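Local atomic coordinates of aspartate-semialdehyde dehydrogenase (Thermus thermophilus, PDB entry 2YV3), a protein that probably catalyses the NADPH-dependent reductive dephosphorylation of L-aspartyl-4-phosphate to L-aspartate-semialdehyde, a step toward lysine, methionine and threonine. Residues A[135-140]-A[257-262]; A[243-248]-A[297-302]; A[266-271]-A[287-292]. All blocks are in the same frame, centred on the assembly; numbering follows the deposited sequence.

Contact 1 (A[135-140]-A[257-262]); sequences WPLHRA and EVLKEA
CG of P136 meets two carbons of segment 257-262: CD2 of L259 and CB of A262, each 3.9 Å away. P136 CB also lies near A262 CB, and on the V258 side it comes to 4.3 Å from V258 CG1. The flat rings of 135-140, W135 and H138, make no contact across the pair. W135 has CD of R139 over one face, offset toward the rim. CZ3 of W135 lies in plane at the edge of the H138 ring. F218 meets both rings, edge-to-face with W135 and with planes about 20° apart for H138.

The side chains of P136 and L259 cross at about a right angle. L259 is the meeting point for two residues of the helix. Its CG stands anti to the carbonyl carbon, beside the backbone N (chi1 -79°), and carries CD2, which also packs on CD1 of L137. These two leucines cross obliquely. V258 CG1 approaches the carbonyl oxygen of P136 at 4.2 Å and CB of A140 at 4.5 Å.

The interface is apolar. As a proline, P136 has no N-H to give to the preceding turn, and the helix is kinked there.

Segment 135-140 belongs to helix 125-141. V258 and L259 lie on helix 252-259, and A262 is in the loop that follows. This is helix-to-helix packing in the dimerisation domain. L259 and K260 also touch V267 in the following loop, while helix 125-141 lies against strand 237-246.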
ATOM      1  N   TRP A 135      14.772   9.783  10.915  1.00 32.74           N
ATOM      2  CA  TRP A 135      15.980  10.424  11.391  1.00 28.68           C
ATOM      3  C   TRP A 135      16.106  10.297  12.912  1.00 31.26           C
ATOM      4  O   TRP A 135      17.088   9.755  13.427  1.00 25.31           O
ATOM      5  CB  TRP A 135      16.017  11.908  11.020  1.00 30.00           C
ATOM      6  CG  TRP A 135      17.224  12.485  11.618  1.00 29.65           C
ATOM      7  CD1 TRP A 135      17.311  13.594  12.400  1.00 28.72           C
ATOM      8  CD2 TRP A 135      18.519  11.887  11.618  1.00 19.04           C
ATOM      9  NE1 TRP A 135      18.583  13.716  12.902  1.00 24.58           N
ATOM     10  CE2 TRP A 135      19.345  12.678  12.435  1.00 17.91           C
ATOM     11  CE3 TRP A 135      19.059  10.753  11.006  1.00 15.53           C
ATOM     12  CZ2 TRP A 135      20.680  12.377  12.660  1.00 21.24           C
ATOM     13  CZ3 TRP A 135      20.377  10.454  11.223  1.00 24.56           C
ATOM     14  CH2 TRP A 135      21.180  11.263  12.047  1.00 24.40           C
ATOM     15  N   PRO A 136      15.103  10.806  13.657  1.00 29.63           N
ATOM     16  CA  PRO A 136      15.139  10.728  15.120  1.00 23.80           C
ATOM     17  C   PRO A 136      15.133   9.319  15.742  1.00 21.73           C
ATOM     18  O   PRO A 136      15.640   9.129  16.843  1.00 28.54           O
ATOM     19  CB  PRO A 136      13.940  11.584  15.539  1.00 14.76           C
ATOM     20  CG  PRO A 136      12.998  11.442  14.381  1.00 21.36           C
ATOM     21  CD  PRO A 136      13.903  11.534  13.198  1.00 15.42           C
ATOM     22  N   LEU A 137      14.581   8.330  15.051  1.00 18.50           N
ATOM     23  CA  LEU A 137      14.557   6.968  15.596  1.00 20.97           C
ATOM     24  C   LEU A 137      15.970   6.421  15.534  1.00 18.41           C
ATOM     25  O   LEU A 137      16.465   5.787  16.461  1.00 13.45           O
ATOM     26  CB  LEU A 137      13.618   6.076  14.778  1.00 23.71           C
ATOM     27  CG  LEU A 137      12.104   6.359  14.829  1.00 35.90           C
ATOM     28  CD1 LEU A 137      11.824   7.861  14.970  1.00 28.29           C
ATOM     29  CD2 LEU A 137      11.446   5.806  13.554  1.00 22.07           C
ATOM     30  N   HIS A 138      16.612   6.679  14.409  1.00 21.68           N
ATOM     31  CA  HIS A 138      17.975   6.257  14.198  1.00 23.01           C
ATOM     32  C   HIS A 138      18.840   6.846  15.310  1.00 22.19           C
ATOM     33  O   HIS A 138      19.335   6.129  16.161  1.00 19.10           O
ATOM     34  CB  HIS A 138      18.441   6.748  12.832  1.00 22.52           C
ATOM     35  CG  HIS A 138      19.904   6.579  12.590  1.00 16.08           C
ATOM     36  ND1 HIS A 138      20.534   5.357  12.672  1.00 24.85           N
ATOM     37  CD2 HIS A 138      20.859   7.475  12.253  1.00 20.41           C
ATOM     38  CE1 HIS A 138      21.818   5.512  12.394  1.00 30.61           C
ATOM     39  NE2 HIS A 138      22.040   6.786  12.136  1.00 19.03           N
ATOM     40  N   ARG A 139      18.992   8.162  15.311  1.00 28.84           N
ATOM     41  CA  ARG A 139      19.812   8.820  16.320  1.00 35.29           C
ATOM     42  C   ARG A 139      19.600   8.294  17.751  1.00 34.14           C
ATOM     43  O   ARG A 139      20.562   8.076  18.492  1.00 37.18           O
ATOM     44  CB  ARG A 139      19.580  10.332  16.260  1.00 27.00           C
ATOM     45  CG  ARG A 139      18.133  10.766  16.433  1.00 37.97           C
ATOM     46  CD  ARG A 139      17.836  12.125  15.763  1.00 26.44           C
ATOM     47  NE  ARG A 139      18.529  13.253  16.376  1.00 31.07           N
ATOM     48  CZ  ARG A 139      19.843  13.468  16.310  1.00 34.40           C
ATOM     49  NH1 ARG A 139      20.628  12.624  15.652  1.00 28.98           N
ATOM     50  NH2 ARG A 139      20.377  14.536  16.902  1.00 26.87           N
ATOM     51  N   ALA A 140      18.348   8.072  18.129  1.00 36.10           N
ATOM     52  CA  ALA A 140      18.025   7.582  19.475  1.00 37.81           C
ATOM     53  C   ALA A 140      18.180   6.079  19.674  1.00 30.21           C
ATOM     54  O   ALA A 140      18.756   5.648  20.666  1.00 31.22           O
ATOM     55  CB  ALA A 140      16.584   7.991  19.860  1.00 14.89           C
ATOM     56  N   GLU A 257       7.385  10.234  22.503  1.00 36.94           N
ATOM     57  CA  GLU A 257       7.873  11.467  23.113  1.00 34.34           C
ATOM     58  C   GLU A 257       9.026  11.990  22.250  1.00 34.88           C
ATOM     59  O   GLU A 257       9.048  13.159  21.882  1.00 44.84           O
ATOM     60  CB  GLU A 257       8.319  11.199  24.569  1.00 42.85           C
ATOM     61  CG  GLU A 257       7.144  11.034  25.569  1.00 44.35           C
ATOM     62  CD  GLU A 257       7.461  10.124  26.772  1.00 62.17           C
ATOM     63  OE1 GLU A 257       7.705   8.908  26.572  1.00 53.26           O
ATOM     64  OE2 GLU A 257       7.455  10.623  27.930  1.00 65.43           O
ATOM     65  N   VAL A 258       9.976  11.122  21.916  1.00 26.81           N
ATOM     66  CA  VAL A 258      11.090  11.519  21.060  1.00 24.15           C
ATOM     67  C   VAL A 258      10.532  12.080  19.756  1.00 29.02           C
ATOM     68  O   VAL A 258      10.856  13.195  19.356  1.00 32.34           O
ATOM     69  CB  VAL A 258      11.990  10.317  20.730  1.00 29.20           C
ATOM     70  CG1 VAL A 258      13.003  10.689  19.653  1.00  4.43           C
ATOM     71  CG2 VAL A 258      12.690   9.844  22.008  1.00 30.10           C
ATOM     72  N   LEU A 259       9.695  11.302  19.081  1.00 30.21           N
ATOM     73  CA  LEU A 259       9.095  11.787  17.847  1.00 29.49           C
ATOM     74  C   LEU A 259       8.368  13.081  18.146  1.00 21.40           C
ATOM     75  O   LEU A 259       8.414  14.006  17.356  1.00 28.66           O
ATOM     76  CB  LEU A 259       8.117  10.763  17.268  1.00 16.99           C
ATOM     77  CG  LEU A 259       8.788   9.614  16.511  1.00 19.59           C
ATOM     78  CD1 LEU A 259       7.785   8.501  16.257  1.00 14.04           C
ATOM     79  CD2 LEU A 259       9.383  10.140  15.204  1.00 12.74           C
ATOM     80  N   LYS A 260       7.712  13.148  19.296  1.00 23.66           N
ATOM     81  CA  LYS A 260       6.976  14.347  19.682  1.00 35.14           C
ATOM     82  C   LYS A 260       7.838  15.607  19.764  1.00 36.96           C
ATOM     83  O   LYS A 260       7.306  16.713  19.911  1.00 40.17           O
ATOM     84  CB  LYS A 260       6.264  14.127  21.018  1.00 35.05           C
ATOM     85  CG  LYS A 260       4.815  13.673  20.903  1.00 34.07           C
ATOM     86  CD  LYS A 260       3.921  14.819  20.486  1.00 25.13           C
ATOM     87  CE  LYS A 260       2.444  14.516  20.739  1.00 44.48           C
ATOM     88  NZ  LYS A 260       1.891  13.377  19.924  1.00 43.57           N
ATOM     89  N   GLU A 261       9.155  15.446  19.639  1.00 34.74           N
ATOM     90  CA  GLU A 261      10.075  16.581  19.697  1.00 30.37           C
ATOM     91  C   GLU A 261      10.743  16.953  18.382  1.00 28.78           C
ATOM     92  O   GLU A 261      11.129  18.102  18.179  1.00 36.44           O
ATOM     93  CB  GLU A 261      11.160  16.316  20.730  1.00 42.41           C
ATOM     94  CG  GLU A 261      10.643  16.375  22.135  1.00 50.55           C
ATOM     95  CD  GLU A 261       9.800  17.600  22.329  1.00 55.61           C
ATOM     96  OE1 GLU A 261      10.254  18.693  21.907  1.00 63.56           O
ATOM     97  OE2 GLU A 261       8.688  17.473  22.891  1.00 55.22           O
ATOM     98  N   ALA A 262      10.887  15.983  17.490  1.00 27.97           N
ATOM     99  CA  ALA A 262      11.524  16.219  16.200  1.00 27.96           C
ATOM    100  C   ALA A 262      10.857  17.346  15.407  1.00 32.49           C
ATOM    101  O   ALA A 262       9.639  17.550  15.485  1.00 36.90           O
ATOM    102  CB  ALA A 262      11.525  14.930  15.377  1.00 16.06           C
TER

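Contact 2 (A[243-248]-A[297-302]); sequences SVEFAR and LAFENG
E245 lies over the ring of F299, and the two side chains cross at about a right angle. CB of E245 makes a CH-pi contact, 3.9 Å from the centroid of the F299 ring and 22° off the normal. It sits over one face, offset toward the rim. E245 CG is anti to the backbone N and comes near CB and CG of F299. The carboxylate plane is turned 40° from the ring. Its OE1 forms a salt bridge with R145, and its OE2 makes a long, weak ion pair with R145 of the second subunit. At its edge the F299 ring meets V244, whose N lies in the ring plane.

F246 has CG1 of V244 over one ring face, and G302 CA at the ring edge. F246 N bonds to N301 O at 2.8 Å, nearly straight at 170°. N301 ND2 bonds to R248 O from above that carbonyl's plane, and weakly to F246 O at 3.4 Å. With OD1 accepting from V250 N, these bonds probably hold the amide's rotation and join the loop to the chain after the strand.

E245 and G302 form an antiparallel non-hydrogen-bonded pair, CA to CA 4.4 Å. It lies in the mixed sheet of the dimerisation domain, beside the second subunit, where loop 297-302 leads into strand 302-310. Strand 237-246 runs between that strand and 143-151, with helix 125-141 packed on V244 and F246.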
ATOM      1  N   SER A 243       8.907  -0.377   8.945  1.00 26.26           N
ATOM      2  CA  SER A 243       9.231  -1.366   9.966  1.00 25.05           C
ATOM      3  C   SER A 243      10.723  -1.276  10.188  1.00 25.24           C
ATOM      4  O   SER A 243      11.467  -0.971   9.261  1.00 30.56           O
ATOM      5  CB  SER A 243       8.853  -2.758   9.494  1.00 10.29           C
ATOM      6  OG  SER A 243       7.494  -2.783   9.105  1.00 34.96           O
ATOM      7  N   VAL A 244      11.165  -1.530  11.413  1.00 24.69           N
ATOM      8  CA  VAL A 244      12.581  -1.432  11.720  1.00 26.94           C
ATOM      9  C   VAL A 244      13.012  -2.351  12.851  1.00 27.85           C
ATOM     10  O   VAL A 244      12.223  -2.712  13.721  1.00 28.66           O
ATOM     11  CB  VAL A 244      12.972   0.015  12.162  1.00 19.63           C
ATOM     12  CG1 VAL A 244      14.448   0.192  12.055  1.00 17.01           C
ATOM     13  CG2 VAL A 244      12.249   1.052  11.346  1.00 14.09           C
ATOM     14  N   GLU A 245      14.284  -2.720  12.832  1.00 35.47           N
ATOM     15  CA  GLU A 245      14.852  -3.538  13.886  1.00 35.31           C
ATOM     16  C   GLU A 245      15.892  -2.592  14.493  1.00 34.43           C
ATOM     17  O   GLU A 245      16.679  -1.981  13.764  1.00 21.92           O
ATOM     18  CB  GLU A 245      15.504  -4.802  13.310  1.00 33.83           C
ATOM     19  CG  GLU A 245      16.009  -5.778  14.374  1.00 29.66           C
ATOM     20  CD  GLU A 245      16.562  -7.064  13.780  1.00 40.74           C
ATOM     21  OE1 GLU A 245      17.431  -6.987  12.873  1.00 33.76           O
ATOM     22  OE2 GLU A 245      16.136  -8.153  14.231  1.00 42.24           O
ATOM     23  N   PHE A 246      15.878  -2.452  15.817  1.00 26.84           N
ATOM     24  CA  PHE A 246      16.799  -1.541  16.484  1.00 27.72           C
ATOM     25  C   PHE A 246      17.925  -2.153  17.296  1.00 28.09           C
ATOM     26  O   PHE A 246      17.957  -3.358  17.558  1.00 32.17           O
ATOM     27  CB  PHE A 246      16.004  -0.595  17.377  1.00 26.37           C
ATOM     28  CG  PHE A 246      15.073   0.294  16.627  1.00 24.04           C
ATOM     29  CD1 PHE A 246      15.541   1.463  16.030  1.00 22.53           C
ATOM     30  CD2 PHE A 246      13.728  -0.040  16.497  1.00 23.42           C
ATOM     31  CE1 PHE A 246      14.683   2.290  15.309  1.00 24.61           C
ATOM     32  CE2 PHE A 246      12.863   0.785  15.779  1.00 34.67           C
ATOM     33  CZ  PHE A 246      13.341   1.953  15.182  1.00 19.91           C
ATOM     34  N   ALA A 247      18.862  -1.298  17.684  1.00 26.77           N
ATOM     35  CA  ALA A 247      19.990  -1.733  18.494  1.00 33.53           C
ATOM     36  C   ALA A 247      19.509  -1.679  19.926  1.00 38.42           C
ATOM     37  O   ALA A 247      19.567  -2.666  20.663  1.00 32.70           O
ATOM     38  CB  ALA A 247      21.168  -0.786  18.314  1.00 25.31           C
ATOM     39  N   ARG A 248      19.016  -0.496  20.292  1.00 41.12           N
ATOM     40  CA  ARG A 248      18.506  -0.238  21.627  1.00 38.79           C
ATOM     41  C   ARG A 248      17.050  -0.639  21.715  1.00 35.84           C
ATOM     42  O   ARG A 248      16.321  -0.599  20.719  1.00 21.68           O
ATOM     43  CB  ARG A 248      18.649   1.238  21.971  1.00 38.35           C
ATOM     44  CG  ARG A 248      20.034   1.792  21.749  1.00 44.03           C
ATOM     45  CD  ARG A 248      19.916   3.047  20.912  1.00 51.01           C
ATOM     46  NE  ARG A 248      21.186   3.702  20.661  1.00 40.80           N
ATOM     47  CZ  ARG A 248      22.235   3.096  20.123  1.00 47.76           C
ATOM     48  NH1 ARG A 248      22.160   1.816  19.782  1.00 50.36           N
ATOM     49  NH2 ARG A 248      23.361   3.769  19.935  1.00 45.25           N
ATOM     50  N   LEU A 297       6.063  -7.142  16.027  1.00 24.16           N
ATOM     51  CA  LEU A 297       6.102  -8.542  16.404  1.00 32.42           C
ATOM     52  C   LEU A 297       7.101  -9.303  15.524  1.00 30.87           C
ATOM     53  O   LEU A 297       7.640 -10.335  15.925  1.00 30.74           O
ATOM     54  CB  LEU A 297       4.705  -9.161  16.323  1.00 35.33           C
ATOM     55  CG  LEU A 297       3.848  -8.878  17.572  1.00 35.59           C
ATOM     56  CD1 LEU A 297       4.481  -9.493  18.809  1.00 35.45           C
ATOM     57  CD2 LEU A 297       3.723  -7.398  17.777  1.00 49.84           C
ATOM     58  N   ALA A 298       7.370  -8.769  14.337  1.00 34.68           N
ATOM     59  CA  ALA A 298       8.309  -9.396  13.407  1.00 36.87           C
ATOM     60  C   ALA A 298       9.699  -9.488  14.027  1.00 37.49           C
ATOM     61  O   ALA A 298      10.242 -10.573  14.190  1.00 39.93           O
ATOM     62  CB  ALA A 298       8.371  -8.603  12.101  1.00 35.54           C
ATOM     63  N   PHE A 299      10.265  -8.339  14.379  1.00 39.36           N
ATOM     64  CA  PHE A 299      11.594  -8.276  14.985  1.00 28.02           C
ATOM     65  C   PHE A 299      11.549  -8.432  16.505  1.00 31.40           C
ATOM     66  O   PHE A 299      10.524  -8.164  17.144  1.00 26.44           O
ATOM     67  CB  PHE A 299      12.231  -6.946  14.638  1.00 23.08           C
ATOM     68  CG  PHE A 299      12.293  -6.686  13.170  1.00 35.72           C
ATOM     69  CD1 PHE A 299      12.027  -5.413  12.659  1.00 31.69           C
ATOM     70  CD2 PHE A 299      12.630  -7.714  12.290  1.00 22.62           C
ATOM     71  CE1 PHE A 299      12.098  -5.164  11.294  1.00 20.70           C
ATOM     72  CE2 PHE A 299      12.701  -7.478  10.931  1.00 23.24           C
ATOM     73  CZ  PHE A 299      12.433  -6.193  10.429  1.00 32.32           C
ATOM     74  N   GLU A 300      12.670  -8.860  17.078  1.00 30.06           N
ATOM     75  CA  GLU A 300      12.746  -9.050  18.522  1.00 34.01           C
ATOM     76  C   GLU A 300      12.917  -7.703  19.240  1.00 27.24           C
ATOM     77  O   GLU A 300      12.808  -7.620  20.451  1.00 28.95           O
ATOM     78  CB  GLU A 300      13.881 -10.013  18.869  1.00 30.42           C
ATOM     79  CG  GLU A 300      13.472 -11.122  19.841  1.00 45.66           C
ATOM     80  CD  GLU A 300      13.182 -10.595  21.239  1.00 47.37           C
ATOM     81  OE1 GLU A 300      13.650  -9.475  21.543  1.00 47.95           O
ATOM     82  OE2 GLU A 300      12.508 -11.297  22.036  1.00 39.00           O
ATOM     83  N   ASN A 301      13.203  -6.658  18.479  1.00 17.39           N
ATOM     84  CA  ASN A 301      13.306  -5.310  19.021  1.00 22.65           C
ATOM     85  C   ASN A 301      12.954  -4.384  17.859  1.00 18.24           C
ATOM     86  O   ASN A 301      13.803  -3.714  17.285  1.00 13.00           O
ATOM     87  CB  ASN A 301      14.713  -5.018  19.547  1.00 30.13           C
ATOM     88  CG  ASN A 301      14.793  -3.679  20.271  1.00 22.23           C
ATOM     89  OD1 ASN A 301      13.823  -3.222  20.863  1.00 12.55           O
ATOM     90  ND2 ASN A 301      15.958  -3.063  20.235  1.00 29.31           N
ATOM     91  N   GLY A 302      11.678  -4.376  17.509  1.00 15.59           N
ATOM     92  CA  GLY A 302      11.244  -3.582  16.389  1.00 14.76           C
ATOM     93  C   GLY A 302      10.028  -2.723  16.623  1.00 20.87           C
ATOM     94  O   GLY A 302       9.419  -2.715  17.705  1.00 10.26           O
TER

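Contact 3 (A[266-271]-A[287-292]); sequences EVVDEP and DVEVGR
E266 lies beside E289, the two side chains pointing the same way with their carboxylates nearly coplanar. The planes differ by 27°. OE1 of E266 is 2.9 Å from OE1 of E289, a pair of acceptors of like charge. K285 NZ forms salt bridges with OE1 of both, and T281 OG1 adds a hydrogen bond to E289 OE1, which would probably offset the repulsion. E289 CG is anti to the carbonyl carbon (chi1 -79°), which sets it beside the backbone N. Here, nearer the backbone than the carboxylate, E289 CG meets CG2 of V268 at 3.4 Å. An alanine at E289 would probably leave K285 with E266 but without its second carboxylate, T281 OG1 without this partner, and a gap beside V268 CG2.

Residues 266-269 run in nearly the same direction as 287-292, 16° apart, and a single bridge between V267 and V290 joins the backbones. V268 N bonds to V290 O at 3.0 Å, with the donor above the carbonyl plane. V290 N bonds weakly to E266 O at 3.1 Å, and CA of E289 approaches that same oxygen of E266 at 3.2 Å. Segment 266-271 is a loop laid along strand 288-295, an edge strand, within this chain, of the five-stranded mixed sheet in the dimerisation domain. On its other side this strand pairs with 302-310, and V288 and V290 pack on helix 125-141.

Further along the loop, the CB of D269 points to the strand, and D269 OD2 accepts a hydrogen bond from I293 N. R292 NH2 forms a salt bridge with E207 of the second subunit.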
ATOM      1  N   GLU A 266       4.890  16.206  12.473  1.00 38.87           N
ATOM      2  CA  GLU A 266       3.680  16.111  13.272  1.00 32.00           C
ATOM      3  C   GLU A 266       3.418  14.669  13.663  1.00 21.11           C
ATOM      4  O   GLU A 266       3.330  13.792  12.817  1.00 29.03           O
ATOM      5  CB  GLU A 266       2.487  16.654  12.480  1.00 32.95           C
ATOM      6  CG  GLU A 266       1.159  16.612  13.214  1.00 33.91           C
ATOM      7  CD  GLU A 266       0.056  17.311  12.438  1.00 45.39           C
ATOM      8  OE1 GLU A 266      -0.315  16.823  11.345  1.00 40.41           O
ATOM      9  OE2 GLU A 266      -0.437  18.358  12.917  1.00 55.21           O
ATOM     10  N   VAL A 267       3.338  14.413  14.956  1.00 24.91           N
ATOM     11  CA  VAL A 267       3.034  13.075  15.414  1.00 23.74           C
ATOM     12  C   VAL A 267       1.517  13.038  15.392  1.00 21.98           C
ATOM     13  O   VAL A 267       0.862  13.955  15.872  1.00 31.57           O
ATOM     14  CB  VAL A 267       3.576  12.807  16.850  1.00 18.35           C
ATOM     15  CG1 VAL A 267       2.613  11.921  17.636  1.00 19.62           C
ATOM     16  CG2 VAL A 267       4.913  12.105  16.761  1.00 15.03           C
ATOM     17  N   VAL A 268       0.977  11.989  14.794  1.00 19.87           N
ATOM     18  CA  VAL A 268      -0.458  11.784  14.669  1.00 21.93           C
ATOM     19  C   VAL A 268      -0.691  10.316  15.040  1.00 29.01           C
ATOM     20  O   VAL A 268      -0.565   9.425  14.194  1.00 25.88           O
ATOM     21  CB  VAL A 268      -0.905  12.069  13.218  1.00 11.38           C
ATOM     22  CG1 VAL A 268      -2.276  11.503  12.956  1.00 15.96           C
ATOM     23  CG2 VAL A 268      -0.898  13.559  12.985  1.00 14.45           C
ATOM     24  N   ASP A 269      -1.029  10.067  16.305  1.00 32.76           N
ATOM     25  CA  ASP A 269      -1.200   8.695  16.761  1.00 33.61           C
ATOM     26  C   ASP A 269      -2.268   8.473  17.822  1.00 33.33           C
ATOM     27  O   ASP A 269      -1.982   8.552  19.012  1.00 35.87           O
ATOM     28  CB  ASP A 269       0.141   8.178  17.293  1.00 31.62           C
ATOM     29  CG  ASP A 269       0.316   6.696  17.089  1.00 29.34           C
ATOM     30  OD1 ASP A 269      -0.497   5.916  17.615  1.00 39.00           O
ATOM     31  OD2 ASP A 269       1.280   6.303  16.403  1.00 40.90           O
ATOM     32  N   GLU A 270      -3.489   8.167  17.393  1.00 33.13           N
ATOM     33  CA  GLU A 270      -4.565   7.899  18.339  1.00 34.82           C
ATOM     34  C   GLU A 270      -5.560   6.869  17.807  1.00 28.99           C
ATOM     35  O   GLU A 270      -6.522   7.211  17.135  1.00 27.39           O
ATOM     36  CB  GLU A 270      -5.306   9.186  18.675  1.00 39.65           C
ATOM     37  CG  GLU A 270      -5.746   9.246  20.109  1.00 49.63           C
ATOM     38  CD  GLU A 270      -4.634   9.699  21.041  1.00 45.22           C
ATOM     39  OE1 GLU A 270      -4.688   9.321  22.232  1.00 39.65           O
ATOM     40  OE2 GLU A 270      -3.729  10.439  20.585  1.00 29.30           O
ATOM     41  N   PRO A 271      -5.334   5.588  18.109  1.00 25.30           N
ATOM     42  CA  PRO A 271      -6.206   4.494  17.664  1.00 31.83           C
ATOM     43  C   PRO A 271      -7.668   4.640  18.087  1.00 32.68           C
ATOM     44  O   PRO A 271      -8.577   4.693  17.245  1.00 29.85           O
ATOM     45  CB  PRO A 271      -5.554   3.263  18.286  1.00 28.91           C
ATOM     46  CG  PRO A 271      -4.109   3.620  18.278  1.00 32.41           C
ATOM     47  CD  PRO A 271      -4.118   5.064  18.755  1.00 29.11           C
ATOM     48  N   ASP A 287       4.474  19.595   7.190  1.00 20.19           N
ATOM     49  CA  ASP A 287       4.887  18.474   8.008  1.00 23.17           C
ATOM     50  C   ASP A 287       4.590  17.124   7.398  1.00 27.31           C
ATOM     51  O   ASP A 287       3.957  16.989   6.341  1.00 38.12           O
ATOM     52  CB  ASP A 287       4.230  18.515   9.383  1.00 16.43           C
ATOM     53  CG  ASP A 287       4.929  19.443  10.319  1.00 22.51           C
ATOM     54  OD1 ASP A 287       5.953  20.016   9.904  1.00 20.21           O
ATOM     55  OD2 ASP A 287       4.456  19.589  11.467  1.00 43.25           O
ATOM     56  N   VAL A 288       5.062  16.118   8.106  1.00 20.80           N
ATOM     57  CA  VAL A 288       4.866  14.750   7.727  1.00 18.33           C
ATOM     58  C   VAL A 288       4.154  14.224   8.940  1.00 18.94           C
ATOM     59  O   VAL A 288       4.523  14.556  10.067  1.00 33.58           O
ATOM     60  CB  VAL A 288       6.228  14.023   7.561  1.00 29.20           C
ATOM     61  CG1 VAL A 288       7.153  14.366   8.730  1.00 28.96           C
ATOM     62  CG2 VAL A 288       6.026  12.526   7.506  1.00 23.99           C
ATOM     63  N   GLU A 289       3.121  13.433   8.739  1.00 15.54           N
ATOM     64  CA  GLU A 289       2.439  12.870   9.884  1.00 17.38           C
ATOM     65  C   GLU A 289       3.014  11.491  10.092  1.00 13.86           C
ATOM     66  O   GLU A 289       3.473  10.871   9.142  1.00 25.80           O
ATOM     67  CB  GLU A 289       0.934  12.813   9.634  1.00 26.00           C
ATOM     68  CG  GLU A 289       0.252  14.174   9.836  1.00 31.21           C
ATOM     69  CD  GLU A 289      -1.114  14.254   9.174  1.00 36.23           C
ATOM     70  OE1 GLU A 289      -1.784  15.297   9.294  1.00 29.33           O
ATOM     71  OE2 GLU A 289      -1.513  13.270   8.521  1.00 35.91           O
ATOM     72  N   VAL A 290       3.034  11.033  11.339  1.00 20.73           N
ATOM     73  CA  VAL A 290       3.544   9.697  11.669  1.00 21.20           C
ATOM     74  C   VAL A 290       2.663   9.025  12.738  1.00 19.55           C
ATOM     75  O   VAL A 290       2.424   9.569  13.813  1.00 15.99           O
ATOM     76  CB  VAL A 290       5.009   9.768  12.166  1.00 21.21           C
ATOM     77  CG1 VAL A 290       5.519   8.358  12.488  1.00 24.39           C
ATOM     78  CG2 VAL A 290       5.885  10.420  11.100  1.00 14.48           C
ATOM     79  N   GLY A 291       2.182   7.833  12.430  1.00 19.19           N
ATOM     80  CA  GLY A 291       1.322   7.137  13.356  1.00 13.16           C
ATOM     81  C   GLY A 291       1.495   5.641  13.341  1.00 24.92           C
ATOM     82  O   GLY A 291       2.452   5.100  12.774  1.00 26.52           O
ATOM     83  N   ARG A 292       0.557   4.973  13.999  1.00 29.94           N
ATOM     84  CA  ARG A 292       0.539   3.524  14.121  1.00 23.40           C
ATOM     85  C   ARG A 292       1.786   2.948  14.763  1.00 29.90           C
ATOM     86  O   ARG A 292       2.112   1.769  14.581  1.00 35.26           O
ATOM     87  CB  ARG A 292       0.288   2.891  12.761  1.00 19.61           C
ATOM     88  CG  ARG A 292      -1.079   3.209  12.247  1.00  5.08           C
ATOM     89  CD  ARG A 292      -2.136   2.698  13.195  1.00 20.99           C
ATOM     90  NE  ARG A 292      -2.966   1.721  12.503  1.00 32.84           N
ATOM     91  CZ  ARG A 292      -2.604   0.469  12.268  1.00 24.14           C
ATOM     92  NH1 ARG A 292      -1.435   0.030  12.694  1.00 34.11           N
ATOM     93  NH2 ARG A 292      -3.387  -0.322  11.545  1.00 45.32           N
TER

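In the fold
Contact 1 touches both others. Its centre is about 16 Å from that of contact 2 and 13 Å from that of contact 3. L137 CB packs on F246 CE1 at 4.0 Å, and L259 CB on V267 CG2 at 3.5 Å. Contacts 2 and 3 do not touch: their nearest atoms are about 9 Å apart. They meet the same five-stranded sheet, and contact 3 is nested in the loop closed by contact 2. Both also touch the second subunit. Contact 3 comes near the predicted active site: the V288 side chain is about 9 Å from that of H238, the probable proton acceptor. Contacts 1 and 2 lie away from the annotated sites.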